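Local coordinates for protein putative Acetyltransferase from the GNAT family (Novosphingobium aromaticivorans DSM 12444, PDB 3EC4) that probably transfers an acyl group, most likely acetyl from acetyl-CoA as in other GNAT enzymes, to an as yet unidentified acceptor, at residues Leu8-Pro11 with Val12-Ser15. Sequence-based numbering, arbitrary orientation.
Sequences LDRP and VWNS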
ATOM      1  N   LEU A   8      -5.191  -3.927 -12.002  1.00 27.46           N
ATOM      2  CA  LEU A   8      -5.000  -4.376 -10.617  1.00 26.77           C
ATOM      3  C   LEU A   8      -4.433  -5.802 -10.506  1.00 26.33           C
ATOM      4  O   LEU A   8      -4.101  -6.254  -9.411  1.00 25.19           O
ATOM      5  CB  LEU A   8      -6.298  -4.265  -9.848  1.00 29.55           C
ATOM      6  CG  LEU A   8      -6.938  -2.899  -9.625  1.00 26.68           C
ATOM      7  CD1 LEU A   8      -8.142  -3.163  -8.713  1.00 25.52           C
ATOM      8  CD2 LEU A   8      -5.911  -1.971  -8.948  1.00 23.42           C
ATOM      9  N   ASP A   9      -4.328  -6.523 -11.606  1.00 27.68           N
ATOM     10  CA  ASP A   9      -3.685  -7.851 -11.554  1.00 27.28           C
ATOM     11  C   ASP A   9      -2.188  -7.767 -11.288  1.00 28.43           C
ATOM     12  O   ASP A   9      -1.567  -8.728 -10.850  1.00 32.40           O
ATOM     13  CB  ASP A   9      -3.926  -8.623 -12.837  1.00 27.10           C
ATOM     14  CG  ASP A   9      -5.357  -9.019 -13.020  1.00 32.48           C
ATOM     15  OD1 ASP A   9      -6.161  -9.004 -12.066  1.00 28.33           O
ATOM     16  OD2 ASP A   9      -5.698  -9.292 -14.174  1.00 33.55           O
ATOM     17  N   ARG A  10      -1.575  -6.659 -11.654  1.00 26.67           N
ATOM     18  CA  ARG A  10      -0.165  -6.464 -11.399  1.00 24.85           C
ATOM     19  C   ARG A  10       0.065  -5.045 -10.931  1.00 24.64           C
ATOM     20  O   ARG A  10       0.484  -4.187 -11.718  1.00 26.00           O
ATOM     21  CB  ARG A  10       0.653  -6.765 -12.653  1.00 27.30           C
ATOM     22  CG  ARG A  10       0.521  -8.191 -13.217  1.00 26.33           C
ATOM     23  CD  ARG A  10       1.696  -8.502 -14.165  1.00 23.83           C
ATOM     24  NE  ARG A  10       2.901  -8.569 -13.370  1.00 24.21           N
ATOM     25  CZ  ARG A  10       4.145  -8.372 -13.799  1.00 27.84           C
ATOM     26  NH1 ARG A  10       4.422  -8.113 -15.071  1.00 26.12           N
ATOM     27  NH2 ARG A  10       5.125  -8.448 -12.911  1.00 25.65           N
ATOM     28  N   PRO A  11      -0.326  -4.743  -9.678  1.00 25.58           N
ATOM     29  CA  PRO A  11      -0.410  -3.329  -9.257  1.00 25.71           C
ATOM     30  C   PRO A  11       0.952  -2.651  -9.142  1.00 25.81           C
ATOM     31  O   PRO A  11       1.076  -1.477  -9.458  1.00 25.61           O
ATOM     32  CB  PRO A  11      -1.194  -3.381  -7.926  1.00 27.62           C
ATOM     33  CG  PRO A  11      -1.169  -4.792  -7.498  1.00 28.10           C
ATOM     34  CD  PRO A  11      -0.792  -5.671  -8.648  1.00 27.19           C
ATOM     35  N   VAL A  12       1.985  -3.400  -8.795  1.00 24.67           N
ATOM     36  CA  VAL A  12       3.346  -2.827  -8.747  1.00 23.71           C
ATOM     37  C   VAL A  12       3.863  -2.543 -10.153  1.00 25.30           C
ATOM     38  O   VAL A  12       4.361  -1.446 -10.446  1.00 26.25           O
ATOM     39  CB  VAL A  12       4.341  -3.784  -7.994  1.00 20.86           C
ATOM     40  CG1 VAL A  12       5.752  -3.191  -8.011  1.00 23.32           C
ATOM     41  CG2 VAL A  12       3.852  -4.045  -6.588  1.00 26.32           C
ATOM     42  N   TRP A  13       3.807  -3.571 -11.002  1.00 24.94           N
ATOM     43  CA  TRP A  13       4.246  -3.460 -12.366  1.00 25.26           C
ATOM     44  C   TRP A  13       3.541  -2.302 -13.048  1.00 23.77           C
ATOM     45  O   TRP A  13       4.179  -1.407 -13.620  1.00 24.03           O
ATOM     46  CB  TRP A  13       4.030  -4.775 -13.097  1.00 26.88           C
ATOM     47  CG  TRP A  13       4.477  -4.780 -14.550  1.00 24.26           C
ATOM     48  CD1 TRP A  13       3.669  -4.707 -15.635  1.00 24.77           C
ATOM     49  CD2 TRP A  13       5.818  -4.920 -15.060  1.00 29.61           C
ATOM     50  NE1 TRP A  13       4.397  -4.789 -16.784  1.00 23.74           N
ATOM     51  CE2 TRP A  13       5.726  -4.902 -16.470  1.00 27.88           C
ATOM     52  CE3 TRP A  13       7.081  -5.024 -14.467  1.00 24.92           C
ATOM     53  CZ2 TRP A  13       6.847  -4.991 -17.303  1.00 30.69           C
ATOM     54  CZ3 TRP A  13       8.189  -5.124 -15.286  1.00 27.93           C
ATOM     55  CH2 TRP A  13       8.064  -5.085 -16.702  1.00 26.30           C
ATOM     56  N   ASN A  14       2.221  -2.290 -12.912  1.00 22.46           N
ATOM     57  CA  ASN A  14       1.430  -1.358 -13.678  1.00 23.40           C
ATOM     58  C   ASN A  14       1.534   0.084 -13.168  1.00 22.50           C
ATOM     59  O   ASN A  14       1.583   1.012 -13.965  1.00 23.60           O
ATOM     60  CB  ASN A  14       0.021  -1.857 -13.745  1.00 22.53           C
ATOM     61  CG  ASN A  14      -0.119  -3.048 -14.666  1.00 25.46           C
ATOM     62  OD1 ASN A  14       0.663  -3.234 -15.625  1.00 22.98           O
ATOM     63  ND2 ASN A  14      -1.128  -3.837 -14.418  1.00 24.85           N
ATOM     64  N   SER A  15       1.626   0.245 -11.853  1.00 22.33           N
ATOM     65  CA  SER A  15       1.794   1.605 -11.287  1.00 23.05           C
ATOM     66  C   SER A  15       3.130   2.196 -11.719  1.00 26.99           C
ATOM     67  O   SER A  15       3.200   3.346 -12.115  1.00 24.24           O
ATOM     68  CB  SER A  15       1.642   1.608  -9.750  1.00 25.74           C
ATOM     69  OG  SER A  15       2.629   0.833  -9.102  1.00 25.40           O
TER
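Trp13 turns its CG anti to the backbone N (chi1 -179°), while the Arg10 chain, bent at chi3 (68°), runs alongside in the same direction, and these two torsions help bring the guanidinium of Arg10 flat over one face of the indole. The planes are only 15° apart. NH1 sits over the five-membered ring, 3.4 Å from Trp13 CG, and Arg10 CZ lies 4.1 Å from that ring's centroid, which makes the stack a cation-pi contact as well. Glu66 forms a salt bridge with NE and the carbonyl of Ala43 accepts a hydrogen bond from NH2, two anchors that help fix the rotation of the group. The pair illustrates how side chains three residues apart can stack at the start of a helix: Arg10 is the N-cap of the short N-terminal helix 11-17, packed through Pro11 against strands 192-198 and 214-226 of the GNAT sheet. Its carbonyl O opens the helical bonding, accepting Asn14 N at 2.8 Å. Asn14 ND2 passes 3.2 Å from Arg10 O at a poor angle and hydrogen-bonds to the carbonyl of Pro7. One residue on, Ser15 N reaches Pro11 O at 3.0 Å from above the carbonyl plane; Ser15 OG has Pro11 O (2.8 Å) and Val12 O (3.2 Å) as alternative acceptors for its one proton.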